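Local atomic coordinates of exopolygalacturonase (Yersinia enterocolitica, PDB entry 2UVF), a protein that probably hydrolyses polygalacturonic acid of pectin from the chain end, as a family 28 glycoside hydrolase with exo-activity that binds digalacturonic acid. Residues I238-D249 against Q328-V339. Residues are numbered along the deposited sequence; the frame is centred on the assembly and turned at random.
With ADA (alpha-D-galactopyranuronic acid), chain C; SO4 (sulfate ion), chain D.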
loop_
_atom_site.group_PDB
_atom_site.type_symbol
_atom_site.label_atom_id
_atom_site.label_comp_id
_atom_site.label_asym_id
_atom_site.label_seq_id
_atom_site.Cartn_x
_atom_site.Cartn_y
_atom_site.Cartn_z
ATOM N N ILE A 238 -20.100 -3.741 14.734
ATOM C CA ILE A 238 -20.671 -4.478 13.611
ATOM C C ILE A 238 -19.657 -5.490 13.046
ATOM O O ILE A 238 -18.533 -5.132 12.655
ATOM C CB ILE A 238 -21.241 -3.494 12.531
ATOM C CG1 ILE A 238 -22.271 -2.546 13.173
ATOM C CG2 ILE A 238 -21.815 -4.250 11.321
ATOM C CD1 ILE A 238 -22.592 -1.297 12.366
ATOM N N GLU A 239 -20.056 -6.760 13.042
ATOM C CA GLU A 239 -19.248 -7.857 12.520
ATOM C C GLU A 239 -19.222 -7.816 10.990
ATOM O O GLU A 239 -20.251 -7.576 10.347
ATOM C CB GLU A 239 -19.827 -9.192 13.014
ATOM C CG GLU A 239 -19.190 -10.475 12.467
ATOM C CD GLU A 239 -17.975 -10.959 13.237
ATOM O OE1 GLU A 239 -17.458 -10.230 14.107
ATOM O OE2 GLU A 239 -17.522 -12.086 12.961
ATOM N N ARG A 240 -18.043 -8.060 10.419
ATOM C CA ARG A 240 -17.865 -8.014 8.969
ATOM C C ARG A 240 -17.727 -9.432 8.420
ATOM O O ARG A 240 -17.272 -10.332 9.132
ATOM C CB ARG A 240 -16.637 -7.166 8.622
ATOM C CG ARG A 240 -16.840 -5.700 8.885
ATOM C CD ARG A 240 -15.562 -4.932 8.697
ATOM N NE ARG A 240 -15.814 -3.501 8.586
ATOM C CZ ARG A 240 -14.922 -2.610 8.163
ATOM N NH1 ARG A 240 -13.699 -2.983 7.801
ATOM N NH2 ARG A 240 -15.258 -1.340 8.095
ATOM N N PRO A 241 -18.116 -9.651 7.155
ATOM C CA PRO A 241 -17.931 -11.004 6.689
ATOM C C PRO A 241 -16.454 -11.308 6.432
ATOM O O PRO A 241 -15.610 -10.391 6.451
ATOM C CB PRO A 241 -18.728 -11.033 5.387
ATOM C CG PRO A 241 -18.696 -9.646 4.886
ATOM C CD PRO A 241 -18.700 -8.781 6.117
ATOM N N ALA A 242 -16.158 -12.588 6.209
ATOM C CA ALA A 242 -14.857 -13.010 5.763
ATOM C C ALA A 242 -14.549 -12.427 4.368
ATOM O O ALA A 242 -15.444 -12.240 3.538
ATOM C CB ALA A 242 -14.787 -14.532 5.722
ATOM N N SER A 243 -13.266 -12.131 4.147
ATOM C CA SER A 243 -12.742 -11.809 2.824
ATOM C C SER A 243 -12.629 -13.082 2.002
ATOM O O SER A 243 -12.888 -14.180 2.504
ATOM C CB SER A 243 -11.363 -11.153 2.960
ATOM O OG SER A 243 -11.428 -9.975 3.758
ATOM N N LEU A 244 -12.217 -12.940 0.743
ATOM C CA LEU A 244 -11.945 -14.080 -0.107
ATOM C C LEU A 244 -10.810 -14.930 0.480
ATOM O O LEU A 244 -10.884 -16.159 0.490
ATOM C CB LEU A 244 -11.608 -13.610 -1.530
ATOM C CG LEU A 244 -11.510 -14.643 -2.655
ATOM C CD1 LEU A 244 -12.834 -15.425 -2.799
ATOM C CD2 LEU A 244 -11.104 -13.990 -3.984
ATOM N N ILE A 245 -9.763 -14.266 0.962
ATOM C CA ILE A 245 -8.647 -14.954 1.604
ATOM C C ILE A 245 -8.453 -14.370 2.979
ATOM O O ILE A 245 -8.415 -13.147 3.154
ATOM C CB ILE A 245 -7.325 -14.875 0.784
ATOM C CG1 ILE A 245 -7.499 -15.539 -0.582
ATOM C CG2 ILE A 245 -6.150 -15.505 1.559
ATOM C CD1 ILE A 245 -6.685 -14.914 -1.668
ATOM N N ASN A 246 -8.354 -15.258 3.961
ATOM C CA ASN A 246 -8.280 -14.848 5.355
ATOM C C ASN A 246 -7.132 -15.497 6.097
ATOM O O ASN A 246 -6.767 -16.621 5.813
ATOM C CB ASN A 246 -9.565 -15.236 6.083
ATOM C CG ASN A 246 -10.787 -14.683 5.442
ATOM O OD1 ASN A 246 -11.172 -13.560 5.716
ATOM N ND2 ASN A 246 -11.431 -15.479 4.601
ATOM N N ALA A 247 -6.582 -14.775 7.063
ATOM C CA ALA A 247 -5.854 -15.393 8.165
ATOM C C ALA A 247 -6.394 -14.757 9.445
ATOM O O ALA A 247 -5.824 -13.801 9.965
ATOM C CB ALA A 247 -4.348 -15.196 8.017
ATOM N N ILE A 248 -7.525 -15.284 9.925
ATOM C CA ILE A 248 -8.267 -14.698 11.057
ATOM C C ILE A 248 -8.569 -15.749 12.125
ATOM O O ILE A 248 -9.254 -16.734 11.859
ATOM C CB ILE A 248 -9.613 -14.016 10.604
ATOM C CG1 ILE A 248 -9.374 -13.014 9.471
ATOM C CG2 ILE A 248 -10.326 -13.339 11.807
ATOM C CD1 ILE A 248 -10.622 -12.424 8.840
ATOM N N ASP A 249 -8.051 -15.536 13.333
ATOM C CA ASP A 249 -8.422 -16.355 14.493
ATOM C C ASP A 249 -9.748 -15.839 15.065
ATOM O O ASP A 249 -9.837 -14.665 15.447
ATOM C CB ASP A 249 -7.320 -16.311 15.557
ATOM C CG ASP A 249 -7.554 -17.299 16.708
ATOM O OD1 ASP A 249 -8.224 -16.905 17.697
ATOM O OD2 ASP A 249 -7.039 -18.445 16.640
ATOM N N GLN A 328 -20.276 -1.902 5.875
ATOM C CA GLN A 328 -19.710 -2.952 6.729
ATOM C C GLN A 328 -19.778 -4.379 6.185
ATOM O O GLN A 328 -18.986 -5.229 6.569
ATOM C CB GLN A 328 -20.338 -2.902 8.148
ATOM C CG GLN A 328 -20.312 -1.542 8.846
ATOM C CD GLN A 328 -18.901 -0.956 9.003
ATOM O OE1 GLN A 328 -18.730 0.243 9.006
ATOM N NE2 GLN A 328 -17.911 -1.801 9.130
ATOM N N ARG A 329 -20.709 -4.637 5.285
ATOM C CA ARG A 329 -21.060 -6.016 4.958
ATOM C C ARG A 329 -20.591 -6.539 3.588
ATOM O O ARG A 329 -20.905 -7.670 3.220
ATOM C CB ARG A 329 -22.571 -6.245 5.159
ATOM C CG ARG A 329 -23.119 -5.844 6.551
ATOM C CD ARG A 329 -22.718 -6.827 7.619
ATOM N NE ARG A 329 -23.011 -8.186 7.174
ATOM C CZ ARG A 329 -22.385 -9.271 7.610
ATOM N NH1 ARG A 329 -21.410 -9.174 8.518
ATOM N NH2 ARG A 329 -22.738 -10.464 7.130
ATOM N N ARG A 330 -19.814 -5.749 2.849
ATOM C CA ARG A 330 -19.160 -6.259 1.615
ATOM C C ARG A 330 -17.833 -6.912 1.983
ATOM O O ARG A 330 -17.100 -6.374 2.803
ATOM C CB ARG A 330 -18.899 -5.123 0.631
ATOM C CG ARG A 330 -20.120 -4.331 0.265
ATOM C CD ARG A 330 -19.789 -3.221 -0.700
ATOM N NE ARG A 330 -19.435 -1.970 -0.035
ATOM C CZ ARG A 330 -18.496 -1.129 -0.469
ATOM N NH1 ARG A 330 -17.770 -1.424 -1.554
ATOM N NH2 ARG A 330 -18.263 -0.010 0.190
ATOM N N SER A 331 -17.541 -8.071 1.398
ATOM C CA SER A 331 -16.269 -8.764 1.622
ATOM C C SER A 331 -15.067 -8.068 0.959
ATOM O O SER A 331 -15.058 -7.826 -0.250
ATOM C CB SER A 331 -16.344 -10.207 1.102
ATOM O OG SER A 331 -16.947 -11.107 2.039
ATOM N N SER A 332 -14.059 -7.752 1.769
ATOM C CA SER A 332 -12.750 -7.335 1.267
ATOM C C SER A 332 -12.070 -8.493 0.555
ATOM O O SER A 332 -12.509 -9.653 0.657
ATOM C CB SER A 332 -11.866 -6.851 2.414
ATOM O OG SER A 332 -12.319 -5.598 2.848
ATOM N N LEU A 333 -11.005 -8.200 -0.170
ATOM C CA LEU A 333 -10.335 -9.251 -0.920
ATOM C C LEU A 333 -9.477 -10.159 -0.026
ATOM O O LEU A 333 -9.486 -11.378 -0.172
ATOM C CB LEU A 333 -9.515 -8.644 -2.069
ATOM C CG LEU A 333 -9.049 -9.668 -3.106
ATOM C CD1 LEU A 333 -9.592 -9.349 -4.505
ATOM C CD2 LEU A 333 -7.533 -9.805 -3.070
ATOM N N MET A 334 -8.742 -9.560 0.902
ATOM C CA MET A 334 -7.802 -10.305 1.724
ATOM C C MET A 334 -7.717 -9.640 3.080
ATOM O O MET A 334 -7.587 -8.435 3.163
ATOM C CB MET A 334 -6.417 -10.345 1.076
ATOM C CG MET A 334 -5.487 -11.344 1.716
ATOM S SD MET A 334 -3.826 -11.380 1.035
ATOM C CE MET A 334 -4.113 -12.032 -0.613
ATOM N N THR A 335 -7.817 -10.429 4.142
ATOM C CA THR A 335 -7.689 -9.891 5.489
ATOM C C THR A 335 -6.832 -10.810 6.324
ATOM O O THR A 335 -7.255 -11.889 6.686
ATOM C CB THR A 335 -9.066 -9.680 6.170
ATOM O OG1 THR A 335 -9.858 -8.798 5.363
ATOM C CG2 THR A 335 -8.893 -9.083 7.568
ATOM N N LEU A 336 -5.620 -10.363 6.628
ATOM C CA LEU A 336 -4.690 -11.163 7.396
ATOM C C LEU A 336 -4.495 -10.452 8.695
ATOM O O LEU A 336 -4.057 -9.308 8.713
ATOM C CB LEU A 336 -3.350 -11.318 6.669
ATOM C CG LEU A 336 -3.408 -11.647 5.179
ATOM C CD1 LEU A 336 -2.001 -11.474 4.630
ATOM C CD2 LEU A 336 -3.983 -13.044 4.888
ATOM N N ARG A 337 -4.822 -11.148 9.781
ATOM C CA ARG A 337 -4.833 -10.551 11.113
ATOM C C ARG A 337 -4.006 -11.382 12.110
ATOM O O ARG A 337 -4.084 -12.619 12.127
ATOM C CB ARG A 337 -6.271 -10.389 11.601
ATOM C CG ARG A 337 -6.380 -9.564 12.871
ATOM C CD ARG A 337 -7.811 -9.365 13.309
ATOM N NE ARG A 337 -8.443 -10.606 13.752
ATOM C CZ ARG A 337 -9.587 -10.656 14.433
ATOM N NH1 ARG A 337 -10.213 -9.540 14.770
ATOM N NH2 ARG A 337 -10.093 -11.820 14.803
ATOM N N GLY A 338 -3.216 -10.689 12.923
ATOM C CA GLY A 338 -2.354 -11.328 13.916
ATOM C C GLY A 338 -1.152 -12.087 13.397
ATOM O O GLY A 338 -0.533 -12.824 14.158
ATOM N N VAL A 339 -0.794 -11.897 12.120
ATOM C CA VAL A 339 0.271 -12.682 11.496
ATOM C C VAL A 339 1.674 -12.144 11.789
ATOM O O VAL A 339 1.944 -10.939 11.692
ATOM C CB VAL A 339 0.044 -12.905 9.963
ATOM C CG1 VAL A 339 1.051 -13.894 9.401
ATOM C CG2 VAL A 339 -1.361 -13.415 9.693
HETATM C C1 ADA C . -10.840 3.882 6.918
HETATM C C2 ADA C . -9.378 3.437 7.130
HETATM C C3 ADA C . -9.174 2.123 6.352
HETATM C C4 ADA C . -10.170 1.035 6.863
HETATM C C5 ADA C . -11.619 1.545 6.707
HETATM C C6 ADA C . -12.781 0.630 7.186
HETATM O O2 ADA C . -8.452 4.461 6.717
HETATM O O3 ADA C . -7.820 1.688 6.437
HETATM O O4 ADA C . -9.908 0.683 8.226
HETATM O O5 ADA C . -11.786 2.849 7.343
HETATM O O6B ADA C . -13.649 1.169 7.908
HETATM O O6A ADA C . -12.803 -0.571 6.823
HETATM S S SO4 D . -13.497 -11.102 16.360
HETATM O O1 SO4 D . -13.808 -12.113 15.347
HETATM O O2 SO4 D . -13.121 -9.811 15.757
HETATM O O3 SO4 D . -14.677 -10.889 17.210
HETATM O O4 SO4 D . -12.396 -11.638 17.169
HETATM O O HOH W 1 -13.832 -9.203 4.529
HETATM O O HOH W 2 -6.593 -13.223 13.846
#
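Ile245-Ala247 pairs with Met334-Leu336 in parallel register, the axes of strands 245-247 and 334-337 lying 4.7 Å apart at 6°. Backbone bonds run from Ile245 N to Leu333 O, Thr335 N to Ile245 O, Ala247 N to Thr335 O and Arg337 N to Ala247 O, the last at 2.8 Å. On one face Ile245 and Met334 lie side by side, CD1 to CE 4.0 Å, and Ala247 CB meets Leu336 CD2. Just before the strand, Ser243 OG meets Thr335 OG1, 2.5 Å away, from the side that carries Thr335 and Asn246; a water on Ser243 OG also links Pro241 O and Ser332 N. The Asn246 amide braces the Ser243 backbone, OD1 accepting from Ser243 N in the carbonyl plane and ND2 donating to Ser243 O.

Arg329, bent at chi2 and chi3, lays its guanidinium face against Pro241 CD, while NH1 reaches Glu239 O at 2.7 Å from above the carbonyl plane. Arg240, extended from CG to NE, grips the galacturonate carboxylate through NH1 to O6A (2.8 Å) and NH2 to both oxygens. Arg337, bent at chi3 (68°), crosses Ile248 obliquely, NH2 3.4 Å from Ile248 CG2 and weakly bonded to Asp249 O; its NH1 binds a sulfate probably from the crystallisation liquor. The pairing thus joins successive coils of the parallel beta-helix, and the Arg240 contacts are consistent with charge-assisted recognition of the bound galacturonate's carboxylate.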